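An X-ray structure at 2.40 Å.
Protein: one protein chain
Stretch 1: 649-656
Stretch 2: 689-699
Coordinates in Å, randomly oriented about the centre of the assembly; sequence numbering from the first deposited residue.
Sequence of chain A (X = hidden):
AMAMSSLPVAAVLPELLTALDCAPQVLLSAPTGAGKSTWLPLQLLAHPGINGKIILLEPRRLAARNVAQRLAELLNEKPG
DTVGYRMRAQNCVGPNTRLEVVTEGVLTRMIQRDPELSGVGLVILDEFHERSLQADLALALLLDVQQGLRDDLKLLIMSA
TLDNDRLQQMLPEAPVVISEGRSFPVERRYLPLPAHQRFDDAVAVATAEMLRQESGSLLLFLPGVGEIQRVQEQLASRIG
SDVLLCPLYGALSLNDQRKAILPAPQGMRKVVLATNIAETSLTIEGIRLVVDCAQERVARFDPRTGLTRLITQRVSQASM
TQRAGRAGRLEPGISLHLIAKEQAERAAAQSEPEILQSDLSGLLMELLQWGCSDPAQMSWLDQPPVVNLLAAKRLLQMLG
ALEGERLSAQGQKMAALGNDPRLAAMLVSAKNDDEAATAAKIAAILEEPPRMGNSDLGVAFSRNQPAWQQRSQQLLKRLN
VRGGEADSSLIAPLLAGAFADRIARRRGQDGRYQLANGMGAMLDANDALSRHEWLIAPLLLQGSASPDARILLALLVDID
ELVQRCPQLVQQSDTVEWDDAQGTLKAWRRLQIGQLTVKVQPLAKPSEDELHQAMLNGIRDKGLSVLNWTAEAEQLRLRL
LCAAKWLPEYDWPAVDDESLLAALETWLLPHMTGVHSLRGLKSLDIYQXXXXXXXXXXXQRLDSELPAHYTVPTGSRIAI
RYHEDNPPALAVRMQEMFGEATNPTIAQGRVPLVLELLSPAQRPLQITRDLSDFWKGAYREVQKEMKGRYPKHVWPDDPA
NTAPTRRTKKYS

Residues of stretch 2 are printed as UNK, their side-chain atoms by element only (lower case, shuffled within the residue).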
# COMPACT_ATOMS: atom_id res chain seq x y z
N GLU A 649 30.33 6.84 2.13
CA GLU A 649 30.15 7.27 3.52
C GLU A 649 29.84 8.77 3.61
O GLU A 649 29.48 9.26 4.66
CB GLU A 649 31.37 6.93 4.38
CG GLU A 649 32.65 7.59 3.95
CD GLU A 649 33.47 6.71 3.01
OE1 GLU A 649 34.68 6.54 3.27
OE2 GLU A 649 32.92 6.22 2.00
N TYR A 650 29.97 9.50 2.50
CA TYR A 650 29.63 10.93 2.51
C TYR A 650 28.31 11.21 1.80
O TYR A 650 27.83 10.37 1.03
CB TYR A 650 30.75 11.75 1.87
CG TYR A 650 32.09 11.45 2.47
CD1 TYR A 650 32.42 11.90 3.74
CD2 TYR A 650 33.03 10.69 1.78
CE1 TYR A 650 33.64 11.63 4.28
CE2 TYR A 650 34.24 10.42 2.32
CZ TYR A 650 34.55 10.89 3.57
OH TYR A 650 35.78 10.60 4.12
N ASP A 651 27.74 12.38 2.05
CA ASP A 651 26.45 12.71 1.48
C ASP A 651 26.57 13.45 0.16
O ASP A 651 26.41 14.67 0.11
CB ASP A 651 25.62 13.52 2.47
CG ASP A 651 25.18 12.70 3.67
OD1 ASP A 651 24.74 11.55 3.47
OD2 ASP A 651 25.30 13.20 4.81
N TRP A 652 26.85 12.72 -0.91
CA TRP A 652 26.96 13.33 -2.22
C TRP A 652 25.56 13.57 -2.78
O TRP A 652 24.67 12.75 -2.59
CB TRP A 652 27.80 12.45 -3.17
CG TRP A 652 29.11 12.04 -2.57
CD1 TRP A 652 29.38 10.87 -1.93
CD2 TRP A 652 30.33 12.82 -2.51
NE1 TRP A 652 30.68 10.87 -1.48
CE2 TRP A 652 31.28 12.05 -1.82
CE3 TRP A 652 30.69 14.10 -2.97
CZ2 TRP A 652 32.58 12.50 -1.59
CZ3 TRP A 652 31.97 14.54 -2.73
CH2 TRP A 652 32.90 13.74 -2.05
N PRO A 653 25.37 14.71 -3.45
CA PRO A 653 24.09 15.02 -4.10
C PRO A 653 23.79 14.12 -5.29
O PRO A 653 24.67 13.76 -6.05
CB PRO A 653 24.27 16.48 -4.56
CG PRO A 653 25.72 16.64 -4.69
CD PRO A 653 26.31 15.83 -3.56
N ALA A 654 22.52 13.75 -5.42
CA ALA A 654 22.07 13.08 -6.61
C ALA A 654 22.18 14.05 -7.79
O ALA A 654 21.83 15.22 -7.67
CB ALA A 654 20.65 12.58 -6.43
N VAL A 655 22.68 13.55 -8.91
CA VAL A 655 22.88 14.38 -10.08
C VAL A 655 22.45 13.64 -11.33
O VAL A 655 22.96 13.89 -12.42
CB VAL A 655 24.35 14.83 -10.22
CG1 VAL A 655 24.70 15.80 -9.12
CG2 VAL A 655 25.27 13.61 -10.20
N ASP A 656 21.50 12.72 -11.18
CA ASP A 656 20.83 12.12 -12.33
C ASP A 656 19.88 13.14 -12.94
O ASP A 656 19.46 14.07 -12.25
CB ASP A 656 20.09 10.87 -11.91
CG ASP A 656 19.11 11.14 -10.80
OD1 ASP A 656 19.56 11.39 -9.65
OD2 ASP A 656 17.89 11.10 -11.07
N UNK A 689 27.29 25.91 -10.66
CA UNK A 689 26.00 25.62 -10.05
C UNK A 689 25.99 24.23 -9.42
O UNK A 689 25.57 24.07 -8.28
c UNK A 689 24.87 25.75 -11.07
N UNK A 690 26.43 23.22 -10.18
CA UNK A 690 26.61 21.88 -9.63
C UNK A 690 27.55 21.86 -8.42
O UNK A 690 27.26 21.24 -7.39
c UNK A 690 24.95 19.80 -11.06
c UNK A 690 26.10 20.52 -11.74
c UNK A 690 26.76 19.62 -12.75
c UNK A 690 27.14 20.94 -10.70
N UNK A 691 28.68 22.56 -8.53
CA UNK A 691 29.65 22.60 -7.44
C UNK A 691 29.05 23.30 -6.22
O UNK A 691 29.44 23.05 -5.08
n UNK A 691 34.57 25.02 -5.61
c UNK A 691 32.13 23.08 -7.06
c UNK A 691 30.93 23.31 -7.92
n UNK A 691 34.57 23.20 -7.01
n UNK A 691 36.21 23.41 -5.41
c UNK A 691 35.12 23.87 -6.01
c UNK A 691 33.37 23.63 -7.72
N UNK A 692 28.07 24.18 -6.48
CA UNK A 692 27.37 24.88 -5.43
C UNK A 692 26.59 23.94 -4.53
O UNK A 692 26.33 24.26 -3.37
N UNK A 693 26.24 22.76 -5.06
CA UNK A 693 25.56 21.71 -4.26
C UNK A 693 26.40 21.19 -3.07
O UNK A 693 25.86 20.54 -2.18
c UNK A 693 25.16 20.53 -5.16
c UNK A 693 23.91 19.79 -7.27
c UNK A 693 22.78 21.14 -5.52
c UNK A 693 24.09 20.87 -6.21
N UNK A 694 27.71 21.47 -3.06
CA UNK A 694 28.60 20.96 -2.03
C UNK A 694 29.04 22.07 -1.11
O UNK A 694 29.30 23.18 -1.58
c UNK A 694 29.62 19.18 -3.64
c UNK A 694 28.96 18.00 -2.97
c UNK A 694 30.95 18.79 -4.23
c UNK A 694 29.84 20.31 -2.64
N UNK A 695 29.14 21.78 0.18
CA UNK A 695 29.75 22.75 1.09
C UNK A 695 31.26 22.80 0.81
O UNK A 695 31.78 22.03 -0.01
o UNK A 695 29.23 20.38 3.79
c UNK A 695 29.45 22.42 2.57
c UNK A 695 29.96 21.05 3.02
o UNK A 695 31.07 20.63 2.65
N UNK A 696 31.93 23.73 1.47
CA UNK A 696 33.35 23.93 1.26
C UNK A 696 34.14 22.64 1.49
O UNK A 696 35.01 22.29 0.69
c UNK A 696 36.53 23.98 3.78
c UNK A 696 37.57 25.39 2.11
c UNK A 696 38.85 25.11 2.60
c UNK A 696 37.81 23.70 4.26
c UNK A 696 36.41 24.84 2.68
n UNK A 696 37.18 26.19 1.06
c UNK A 696 33.86 25.03 2.17
c UNK A 696 35.29 25.34 1.94
c UNK A 696 38.94 24.27 3.67
c UNK A 696 35.81 26.15 0.96
N UNK A 697 33.80 21.94 2.57
CA UNK A 697 34.48 20.70 2.92
C UNK A 697 34.41 19.64 1.84
O UNK A 697 35.42 19.03 1.48
N UNK A 698 33.22 19.42 1.32
CA UNK A 698 32.99 18.41 0.30
C UNK A 698 33.61 18.82 -1.05
O UNK A 698 34.02 17.96 -1.83
c UNK A 698 31.48 18.19 0.15
c UNK A 698 30.48 15.21 0.32
c UNK A 698 30.85 17.65 1.43
s UNK A 698 31.34 15.94 1.70
N UNK A 699 33.67 20.12 -1.31
CA UNK A 699 34.32 20.61 -2.52
C UNK A 699 35.81 20.25 -2.46
O UNK A 699 36.38 19.79 -3.45
c UNK A 699 32.50 24.03 -3.04
o UNK A 699 33.43 24.80 -2.76
n UNK A 699 31.29 24.46 -3.37
c UNK A 699 34.13 22.11 -2.68
c UNK A 699 32.69 22.52 -3.02

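Position 689 carries a single side-chain carbon, buried in the helix and out of reach of stretch 1. One carbon means alanine, and in Ala689 a small apolar side chain is at ease in a buried helical site.

Position 690 has four carbons forked at the second. Its CA-to-CB bond runs sideways to stretch 1, but the end of the chain comes nearer, and a terminal carbon approaches Val655. The fork is the pattern of leucine: CD2 of Leu690 lies 4.5 Å from CG1 of Val655, a loose apolar contact in a buried setting.

Position 691 shows three carbons, a nitrogen, and then a carbon bearing two more nitrogens, all out of reach of stretch 1. This guanidinium tail identifies arginine. The extended chain of Arg691 carries the charged end to a partner elsewhere in the structure.

Position 692 has no side-chain atoms and is therefore glycine. An ideal CB on Gly692 would lie only 3.0 Å from Ala689 O, so the bare backbone avoids crowding within its own turn.

Position 693 again has four carbons forked at the second; it points toward stretch 1 and touches Pro653 and Val655. It is leucine. The CB of Leu693 sits 4.0 Å from Pro653 CG and its CD1 4.5 Å from Val655 CG1. CB meets the proline ring while a carbon at the end of the chain comes near Val655, so the side chain is apolar along the length that faces stretch 1.

Position 694 repeats that fork. Although its CA-to-CB bond runs sideways, a terminal carbon reaches Pro653 and Trp652. This is a third leucine, buried: CD2 of Leu694 is 3.5 Å from Pro653 CD and 4.3 Å from Trp652 CE3.

Position 695 has two carbons, the second carrying two oxygens: a carboxylate on a short stem, hence aspartate. Asp695 is the N-cap of the next helix, and its OD1 accepts a hydrogen bond from the backbone N of position 698 at 2.8 Å, satisfying an amide that has no earlier turn to bond to.

At position 696, one carbon leads to fused five- and six-membered rings holding eight carbons and one nitrogen, which only tryptophan fits. Trp696 is exposed, far from stretch 1, and touches a crystal neighbour.

Position 697 lacks a side chain and is glycine. An ideal CB on Gly697 would come within 3.3 Å of Asp695 OD1, close to the capping carboxylate.

Position 698 bears two carbons, a sulfur and a terminal carbon, unbranched. It points toward stretch 1, and its terminal carbon lies over a face of the Trp652 ring and against Tyr650. This is methionine, whose flexible chain sets Met698 CE 3.4 Å from the centroid of the six-membered ring of Trp652. The same CE is 3.8 Å from Tyr650 CB.

Position 699 has three carbons, the third carrying one oxygen and one nitrogen, so it is glutamine. Gln699 points away from stretch 1, and its NE2 donates to Arg691 O at 2.9 Å, tying the second helix back to the first.

The contact is apolar, with no hydrogen bond across it. Met698 supplies the largest covered area, while Leu690, Leu693 and Leu694 pack against Trp652, Pro653 and Val655; the Asp695 cap and the Gln699 bond brace the backbone that presents them.

Stretch 2 689-699: ALRGLLDWGMQ
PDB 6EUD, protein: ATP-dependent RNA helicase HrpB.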